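Local coordinates for archaemetzincin (Archaeoglobus fulgidus, PDB 3ZVS), which probably acts as a zinc-dependent metalloprotease of the metzincin type, carrying one catalytic and one apparently structural zinc, although its natural substrate is unknown, at residues K24-E29 with H117-V122. Residues are numbered along the deposited sequence; the frame is centred on the assembly and turned at random.
Sequences KIFNAE and HEIGHV. With ZN (zinc ion), chain D.
Phe26 and Ile119 make a worked example of how a catalytic helix is packed on the side turned from the zinc while its other side binds metal. Along 24-29, Ile25 comes first: it turns its side chain onto Val112 and Val116, from earlier turns of helix 104-122, and its CG2 lies against one face of the Phe26 ring, offset toward the rim. Phe26, the last residue of helix 12-26, carries the contact with 117-122. Its CG stands anti to the carbonyl carbon (chi1 -72°), which sends the ring across to the second helix. There Ile119 CG2 sits over the face opposite Ile25, 3.8 Å from the ring centroid and 23° off the normal, a CH-pi contact. The methyl is displaced toward the far end of the ring, where CZ lies 3.5 Å from Ile119 CG2. Ile119 CD1 lies on the same side of the ring plane, beyond the rim, 3.9 Å from Phe26 CE2. With an isoleucine methyl over each face, the ring's rotation is probably restricted; no hydrogen bond joins the segments. The tip of the ring also approaches Gly120, with CZ 4.4 Å from Gly120 N. With Phe26 replaced by an alanine, Ile119 CG2 and Ile25 CG2 would lose the ring between them, which would probably open a gap between the two helices. Asn27 then takes a positive phi, ending the helix, and the chain turns through Ala28 into strand 29-32 at Glu29. On the far side of 117-122 from Phe26, His117 NE2 and His121 NE2 each bind the catalytic zinc at 2.1 Å, with Glu118 the inferred proton acceptor. Helix 104-122 carries the HExxH part of the longer metzincin zinc-binding motif HExxHxxGxxH, which His127, the third protein ligand, completes beyond the helix end.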
ATOM      1  N   LYS A  24     -11.374   7.989   7.515  1.00 16.45           N
ATOM      2  CA  LYS A  24     -12.714   7.443   7.688  1.00 17.44           C
ATOM      3  C   LYS A  24     -12.689   5.917   7.663  1.00 26.04           C
ATOM      4  O   LYS A  24     -13.393   5.277   8.437  1.00 25.16           O
ATOM      5  CB  LYS A  24     -13.622   7.989   6.588  1.00 22.16           C
ATOM      6  CG  LYS A  24     -15.036   7.473   6.649  1.00 34.91           C
ATOM      7  CD  LYS A  24     -15.798   7.881   5.411  1.00 42.27           C
ATOM      8  CE  LYS A  24     -17.163   7.211   5.371  1.00 57.25           C
ATOM      9  NZ  LYS A  24     -17.973   7.711   4.231  1.00 67.36           N
ATOM     10  N   ILE A  25     -11.879   5.329   6.782  1.00 17.32           N
ATOM     11  CA  ILE A  25     -11.826   3.876   6.652  1.00 16.36           C
ATOM     12  C   ILE A  25     -11.307   3.189   7.909  1.00 17.64           C
ATOM     13  O   ILE A  25     -11.800   2.126   8.302  1.00 18.18           O
ATOM     14  CB  ILE A  25     -10.957   3.491   5.421  1.00 14.84           C
ATOM     15  CG1 ILE A  25     -11.668   3.995   4.174  1.00 15.61           C
ATOM     16  CG2 ILE A  25     -10.752   1.987   5.348  1.00 15.08           C
ATOM     17  CD1 ILE A  25     -10.847   3.812   2.905  1.00 19.10           C
ATOM     18  N   PHE A  26     -10.318   3.792   8.557  1.00 15.83           N
ATOM     19  CA  PHE A  26      -9.657   3.176   9.696  1.00 16.08           C
ATOM     20  C   PHE A  26      -9.984   3.835  11.035  1.00 19.57           C
ATOM     21  O   PHE A  26      -9.456   3.424  12.063  1.00 19.38           O
ATOM     22  CB  PHE A  26      -8.145   3.130   9.458  1.00 17.98           C
ATOM     23  CG  PHE A  26      -7.756   2.137   8.435  1.00 15.10           C
ATOM     24  CD1 PHE A  26      -7.810   0.778   8.717  1.00 16.53           C
ATOM     25  CD2 PHE A  26      -7.390   2.545   7.180  1.00 12.23           C
ATOM     26  CE1 PHE A  26      -7.450  -0.145   7.775  1.00 14.78           C
ATOM     27  CE2 PHE A  26      -7.029   1.606   6.206  1.00 12.13           C
ATOM     28  CZ  PHE A  26      -7.071   0.241   6.526  1.00 13.68           C
ATOM     29  N   ASN A  27     -10.849   4.840  10.997  1.00 20.97           N
ATOM     30  CA  ASN A  27     -11.117   5.698  12.147  1.00 19.87           C
ATOM     31  C   ASN A  27      -9.795   6.089  12.772  1.00 26.78           C
ATOM     32  O   ASN A  27      -9.548   5.853  13.958  1.00 26.16           O
ATOM     33  CB  ASN A  27     -12.001   4.971  13.174  1.00 25.00           C
ATOM     34  CG  ASN A  27     -12.540   5.901  14.268  1.00 37.33           C
ATOM     35  OD1 ASN A  27     -12.912   7.059  14.011  1.00 40.23           O
ATOM     36  ND2 ASN A  27     -12.600   5.381  15.500  1.00 42.50           N
ATOM     37  N   ALA A  28      -8.909   6.648  11.942  1.00 18.31           N
ATOM     38  CA  ALA A  28      -7.539   6.892  12.365  1.00 18.67           C
ATOM     39  C   ALA A  28      -7.150   8.350  12.165  1.00 17.09           C
ATOM     40  O   ALA A  28      -7.746   9.056  11.357  1.00 23.01           O
ATOM     41  CB  ALA A  28      -6.585   5.986  11.585  1.00 21.79           C
ATOM     42  N   GLU A  29      -6.147   8.772  12.923  1.00 21.95           N
ATOM     43  CA  GLU A  29      -5.494  10.052  12.692  1.00 20.78           C
ATOM     44  C   GLU A  29      -4.390   9.760  11.685  1.00 18.45           C
ATOM     45  O   GLU A  29      -3.569   8.863  11.911  1.00 19.69           O
ATOM     46  CB  GLU A  29      -4.897  10.575  13.981  1.00 25.21           C
ATOM     47  CG  GLU A  29      -4.324  11.963  13.858  1.00 33.05           C
ATOM     48  CD  GLU A  29      -3.758  12.471  15.173  1.00 46.04           C
ATOM     49  OE1 GLU A  29      -3.592  11.660  16.114  1.00 39.92           O
ATOM     50  OE2 GLU A  29      -3.468  13.683  15.252  1.00 47.40           O
ATOM     51  N   HIS A 117      -5.545  -2.419   1.654  1.00  9.30           N
ATOM     52  CA  HIS A 117      -5.062  -3.811   1.695  1.00 10.43           C
ATOM     53  C   HIS A 117      -3.762  -3.926   2.508  1.00 10.07           C
ATOM     54  O   HIS A 117      -3.600  -4.761   3.380  1.00  9.57           O
ATOM     55  CB  HIS A 117      -4.856  -4.288   0.260  1.00 10.32           C
ATOM     56  CG  HIS A 117      -4.386  -5.697   0.156  1.00  9.69           C
ATOM     57  ND1 HIS A 117      -5.253  -6.759  -0.023  1.00  8.95           N
ATOM     58  CD2 HIS A 117      -3.141  -6.243   0.233  1.00 10.64           C
ATOM     59  CE1 HIS A 117      -4.558  -7.889  -0.086  1.00  8.37           C
ATOM     60  NE2 HIS A 117      -3.274  -7.599   0.060  1.00 10.68           N
ATOM     61  N   GLU A 118      -2.793  -3.073   2.184  1.00  9.48           N
ATOM     62  CA  GLU A 118      -1.516  -3.123   2.883  1.00  8.67           C
ATOM     63  C   GLU A 118      -1.674  -2.823   4.373  1.00 10.76           C
ATOM     64  O   GLU A 118      -1.087  -3.468   5.222  1.00 11.02           O
ATOM     65  CB  GLU A 118      -0.521  -2.136   2.244  1.00 10.41           C
ATOM     66  CG  GLU A 118      -0.074  -2.533   0.848  1.00 10.95           C
ATOM     67  CD  GLU A 118       0.413  -3.950   0.751  1.00 10.89           C
ATOM     68  OE1 GLU A 118       1.158  -4.407   1.659  1.00 12.00           O
ATOM     69  OE2 GLU A 118       0.057  -4.644  -0.214  1.00 12.43           O
ATOM     70  N   ILE A 119      -2.438  -1.809   4.697  1.00  9.85           N
ATOM     71  CA  ILE A 119      -2.627  -1.438   6.093  1.00 10.67           C
ATOM     72  C   ILE A 119      -3.359  -2.574   6.827  1.00 11.97           C
ATOM     73  O   ILE A 119      -3.037  -2.883   7.952  1.00 11.44           O
ATOM     74  CB  ILE A 119      -3.363  -0.071   6.213  1.00  9.90           C
ATOM     75  CG1 ILE A 119      -2.465   1.062   5.737  1.00 12.15           C
ATOM     76  CG2 ILE A 119      -3.801   0.207   7.636  1.00 12.13           C
ATOM     77  CD1 ILE A 119      -3.254   2.300   5.371  1.00 14.95           C
ATOM     78  N   GLY A 120      -4.310  -3.221   6.164  1.00 11.24           N
ATOM     79  CA  GLY A 120      -4.976  -4.363   6.764  1.00 11.38           C
ATOM     80  C   GLY A 120      -3.980  -5.428   7.179  1.00 11.29           C
ATOM     81  O   GLY A 120      -4.142  -6.019   8.249  1.00 12.26           O
ATOM     82  N   HIS A 121      -2.987  -5.709   6.344  1.00 10.64           N
ATOM     83  CA  HIS A 121      -1.935  -6.641   6.755  1.00 10.58           C
ATOM     84  C   HIS A 121      -1.178  -6.168   7.990  1.00 13.18           C
ATOM     85  O   HIS A 121      -0.897  -6.965   8.881  1.00 12.93           O
ATOM     86  CB  HIS A 121      -0.891  -6.833   5.668  1.00  9.93           C
ATOM     87  CG  HIS A 121      -1.302  -7.688   4.499  1.00  8.80           C
ATOM     88  ND1 HIS A 121      -1.881  -8.936   4.616  1.00 10.28           N
ATOM     89  CD2 HIS A 121      -1.107  -7.496   3.174  1.00  9.37           C
ATOM     90  CE1 HIS A 121      -2.023  -9.466   3.403  1.00 10.25           C
ATOM     91  NE2 HIS A 121      -1.578  -8.598   2.513  1.00 10.16           N
ATOM     92  N   VAL A 122      -0.854  -4.870   8.073  1.00 11.57           N
ATOM     93  CA  VAL A 122      -0.144  -4.378   9.255  1.00 12.81           C
ATOM     94  C   VAL A 122      -0.996  -4.606  10.515  1.00 13.37           C
ATOM     95  O   VAL A 122      -0.454  -4.903  11.587  1.00 14.96           O
ATOM     96  CB  VAL A 122       0.269  -2.887   9.130  1.00 13.10           C
ATOM     97  CG1 VAL A 122       1.054  -2.460  10.370  1.00 15.88           C
ATOM     98  CG2 VAL A 122       1.109  -2.676   7.885  1.00 14.14           C
TER
HETATM   99 ZN    ZN D1159      -1.709  -8.898   0.472  1.00 10.42          ZN